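NAD_Gly3P_dh, NAD-dependent glycerol-3-phosphate dehydrogenase (Streptosporangium roseum, PDB 5OCM) probably works as an NADP-dependent oxidoreductase of the HIBADH-related family, an imine reductase that binds NADP+ next to its ketone-hydrate ligand. Local coordinates at residues R87-L92 and R110-L115. Sequence-based numbering, arbitrary orientation.
Sequences RVLVNL and RGITYL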
ATOM      1  N   ARG A  87      35.667  17.770  -2.080  1.00 24.19           N
ATOM      2  CA  ARG A  87      34.962  16.559  -2.508  1.00 22.74           C
ATOM      3  C   ARG A  87      33.493  16.753  -2.203  1.00 18.75           C
ATOM      4  O   ARG A  87      33.101  17.589  -1.451  1.00 18.83           O
ATOM      5  CB  ARG A  87      35.470  15.305  -1.793  1.00 21.73           C
ATOM      6  CG  ARG A  87      36.974  15.112  -1.943  1.00 22.98           C
ATOM      7  CD  ARG A  87      37.509  13.952  -1.119  1.00 22.52           C
ATOM      8  NE  ARG A  87      38.942  14.103  -1.006  1.00 23.42           N
ATOM      9  CZ  ARG A  87      39.830  13.756  -1.920  1.00 25.15           C
ATOM     10  NH1 ARG A  87      39.494  13.160  -3.028  1.00 23.34           N
ATOM     11  NH2 ARG A  87      41.111  14.032  -1.696  1.00 27.24           N
ATOM     12  N   VAL A  88      32.649  15.979  -2.887  1.00 16.26           N
ATOM     13  CA  VAL A  88      31.224  16.049  -2.659  1.00 15.99           C
ATOM     14  C   VAL A  88      30.844  14.818  -1.848  1.00 16.73           C
ATOM     15  O   VAL A  88      31.161  13.706  -2.245  1.00 14.97           O
ATOM     16  CB  VAL A  88      30.452  16.177  -3.956  1.00 18.29           C
ATOM     17  CG1 VAL A  88      28.959  16.004  -3.716  1.00 18.44           C
ATOM     18  CG2 VAL A  88      30.834  17.502  -4.658  1.00 19.78           C
ATOM     19  N   LEU A  89      30.240  15.054  -0.698  1.00 13.73           N
ATOM     20  CA  LEU A  89      29.874  14.017   0.225  1.00 14.83           C
ATOM     21  C   LEU A  89      28.380  13.749   0.039  1.00 15.40           C
ATOM     22  O   LEU A  89      27.574  14.697   0.064  1.00 14.00           O
ATOM     23  CB  LEU A  89      30.134  14.475   1.645  1.00 16.09           C
ATOM     24  CG  LEU A  89      29.654  13.610   2.781  1.00 15.66           C
ATOM     25  CD1 LEU A  89      30.334  12.265   2.752  1.00 14.92           C
ATOM     26  CD2 LEU A  89      29.851  14.314   4.132  1.00 17.90           C
ATOM     27  N   VAL A  90      28.024  12.474  -0.121  1.00 13.15           N
ATOM     28  CA  VAL A  90      26.647  12.054  -0.343  1.00 14.03           C
ATOM     29  C   VAL A  90      26.298  11.057   0.756  1.00 16.62           C
ATOM     30  O   VAL A  90      26.959  10.014   0.885  1.00 16.83           O
ATOM     31  CB  VAL A  90      26.477  11.362  -1.707  1.00 14.04           C
ATOM     32  CG1 VAL A  90      25.046  10.813  -1.891  1.00 13.76           C
ATOM     33  CG2 VAL A  90      26.887  12.308  -2.858  1.00 15.19           C
ATOM     34  N   ASN A  91      25.312  11.384   1.592  1.00 13.82           N
ATOM     35  CA  ASN A  91      24.952  10.537   2.719  1.00 14.68           C
ATOM     36  C   ASN A  91      23.629   9.868   2.450  1.00 15.93           C
ATOM     37  O   ASN A  91      22.616  10.544   2.298  1.00 16.40           O
ATOM     38  CB  ASN A  91      24.880  11.388   3.975  1.00 15.10           C
ATOM     39  CG  ASN A  91      24.567  10.577   5.233  1.00 15.67           C
ATOM     40  OD1 ASN A  91      24.598   9.334   5.233  1.00 17.09           O
ATOM     41  ND2 ASN A  91      24.384  11.317   6.350  1.00 17.44           N
ATOM     42  N   LEU A  92      23.667   8.555   2.317  1.00 14.18           N
ATOM     43  CA  LEU A  92      22.490   7.721   2.025  1.00 14.92           C
ATOM     44  C   LEU A  92      22.071   6.892   3.242  1.00 17.10           C
ATOM     45  O   LEU A  92      21.259   5.935   3.152  1.00 15.11           O
ATOM     46  CB  LEU A  92      22.758   6.824   0.808  1.00 15.70           C
ATOM     47  CG  LEU A  92      23.051   7.556  -0.514  1.00 14.85           C
ATOM     48  CD1 LEU A  92      23.282   6.581  -1.660  1.00 16.28           C
ATOM     49  CD2 LEU A  92      21.963   8.563  -0.823  1.00 16.83           C
ATOM     50  N   ARG A 110      32.916  23.336   7.334  1.00 14.67           N
ATOM     51  CA  ARG A 110      34.174  22.826   6.763  1.00 15.12           C
ATOM     52  C   ARG A 110      34.303  22.956   5.268  1.00 16.58           C
ATOM     53  O   ARG A 110      35.279  22.494   4.684  1.00 16.91           O
ATOM     54  CB  ARG A 110      34.338  21.358   7.203  1.00 15.43           C
ATOM     55  CG  ARG A 110      34.605  21.225   8.677  1.00 16.55           C
ATOM     56  CD  ARG A 110      34.201  19.880   9.250  1.00 18.53           C
ATOM     57  NE  ARG A 110      34.427  19.848  10.681  1.00 19.65           N
ATOM     58  CZ  ARG A 110      33.641  20.394  11.598  1.00 20.61           C
ATOM     59  NH1 ARG A 110      32.530  21.006  11.269  1.00 19.34           N
ATOM     60  NH2 ARG A 110      33.963  20.322  12.872  1.00 22.39           N
ATOM     61  N   GLY A 111      33.352  23.627   4.612  1.00 16.65           N
ATOM     62  CA  GLY A 111      33.391  23.824   3.183  1.00 18.10           C
ATOM     63  C   GLY A 111      33.234  22.550   2.371  1.00 18.76           C
ATOM     64  O   GLY A 111      33.758  22.453   1.294  1.00 19.46           O
ATOM     65  N   ILE A 112      32.542  21.544   2.919  1.00 15.84           N
ATOM     66  CA  ILE A 112      32.312  20.263   2.210  1.00 14.97           C
ATOM     67  C   ILE A 112      30.960  20.326   1.541  1.00 16.46           C
ATOM     68  O   ILE A 112      29.991  20.497   2.244  1.00 15.36           O
ATOM     69  CB  ILE A 112      32.340  19.104   3.181  1.00 16.23           C
ATOM     70  CG1 ILE A 112      33.729  19.026   3.877  1.00 16.73           C
ATOM     71  CG2 ILE A 112      32.072  17.805   2.428  1.00 15.36           C
ATOM     72  CD1 ILE A 112      33.640  18.141   5.174  1.00 20.64           C
ATOM     73  N   THR A 113      30.910  20.177   0.221  1.00 19.75           N
ATOM     74  CA  THR A 113      29.598  20.207  -0.452  1.00 18.51           C
ATOM     75  C   THR A 113      28.883  18.897  -0.139  1.00 16.77           C
ATOM     76  O   THR A 113      29.519  17.814  -0.121  1.00 15.62           O
ATOM     77  CB  THR A 113      29.582  20.678  -1.948  1.00 23.17           C
ATOM     78  OG1 THR A 113      28.913  19.763  -2.896  1.00 29.29           O
ATOM     79  CG2 THR A 113      30.762  21.383  -2.388  1.00 17.72           C
ATOM     80  N   TYR A 114      27.613  18.987   0.213  1.00 16.15           N
ATOM     81  CA  TYR A 114      26.911  17.890   0.880  1.00 14.92           C
ATOM     82  C   TYR A 114      25.535  17.664   0.261  1.00 15.25           C
ATOM     83  O   TYR A 114      24.745  18.609   0.142  1.00 15.60           O
ATOM     84  CB  TYR A 114      26.730  18.230   2.347  1.00 16.45           C
ATOM     85  CG  TYR A 114      26.041  17.181   3.140  1.00 16.09           C
ATOM     86  CD1 TYR A 114      26.572  15.922   3.269  1.00 17.56           C
ATOM     87  CD2 TYR A 114      24.859  17.452   3.813  1.00 16.42           C
ATOM     88  CE1 TYR A 114      25.938  14.945   4.013  1.00 16.46           C
ATOM     89  CE2 TYR A 114      24.196  16.464   4.581  1.00 16.23           C
ATOM     90  CZ  TYR A 114      24.710  15.219   4.658  1.00 16.42           C
ATOM     91  OH  TYR A 114      24.113  14.251   5.413  1.00 15.72           O
ATOM     92  N   LEU A 115      25.254  16.415  -0.122  1.00 14.48           N
ATOM     93  CA  LEU A 115      23.936  15.998  -0.562  1.00 14.38           C
ATOM     94  C   LEU A 115      23.455  14.937   0.394  1.00 15.04           C
ATOM     95  O   LEU A 115      24.207  14.022   0.761  1.00 15.73           O
ATOM     96  CB  LEU A 115      24.001  15.414  -1.961  1.00 15.83           C
ATOM     97  CG  LEU A 115      24.281  16.431  -3.091  1.00 17.76           C
ATOM     98  CD1 LEU A 115      24.518  15.715  -4.397  1.00 18.54           C
ATOM     99  CD2 LEU A 115      23.128  17.454  -3.225  1.00 18.36           C
TER
HETATM  100  O   HOH W   1      33.307  20.076  -1.430  1.00 23.45           O
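Leu89 and Tyr114 pair side by side in the parallel strands 88-91 and 113-120, and the tight part of the contact is built round them. Leu89 bonds through both its N and its O, straddling Tyr114: its N donates to Thr113 O at 2.9 Å and its O accepts from Leu115 N. Asn91 N then bonds to Leu115 O, continuing the parallel pattern. On the face shared by Leu89, Asn91 and Tyr114, the phenol ring, with CG anti to the backbone N (chi1 -179°), runs along the neighbouring strand. Leu89 CG meets the ring edge in plane, and its CD2 lies 3.8 Å from Tyr114 CD1. Further along, Asn91 ND2 donates to Tyr114 OH at 3.1 Å, nearly in its own amide plane, which is turned 48° from the ring; Asn91 OD1 is held by Thr93 OG1. The other end is looser. Arg87 O and Thr113 N stand 3.8 Å apart, and a water bridges them, accepting from Thr113 N at 2.9 Å. The strands belong to a right-handed beta-alpha-beta crossover of the Rossmann-type NADP-binding domain: helix 97-109 ends in a Schellman motif at Gly111 and covers Tyr114 and Ile112, strand 62-65 flanks 88-91, and helix 139-149 packs on Val88 and Thr113, on the opposite face of the sheet from helix 97-109.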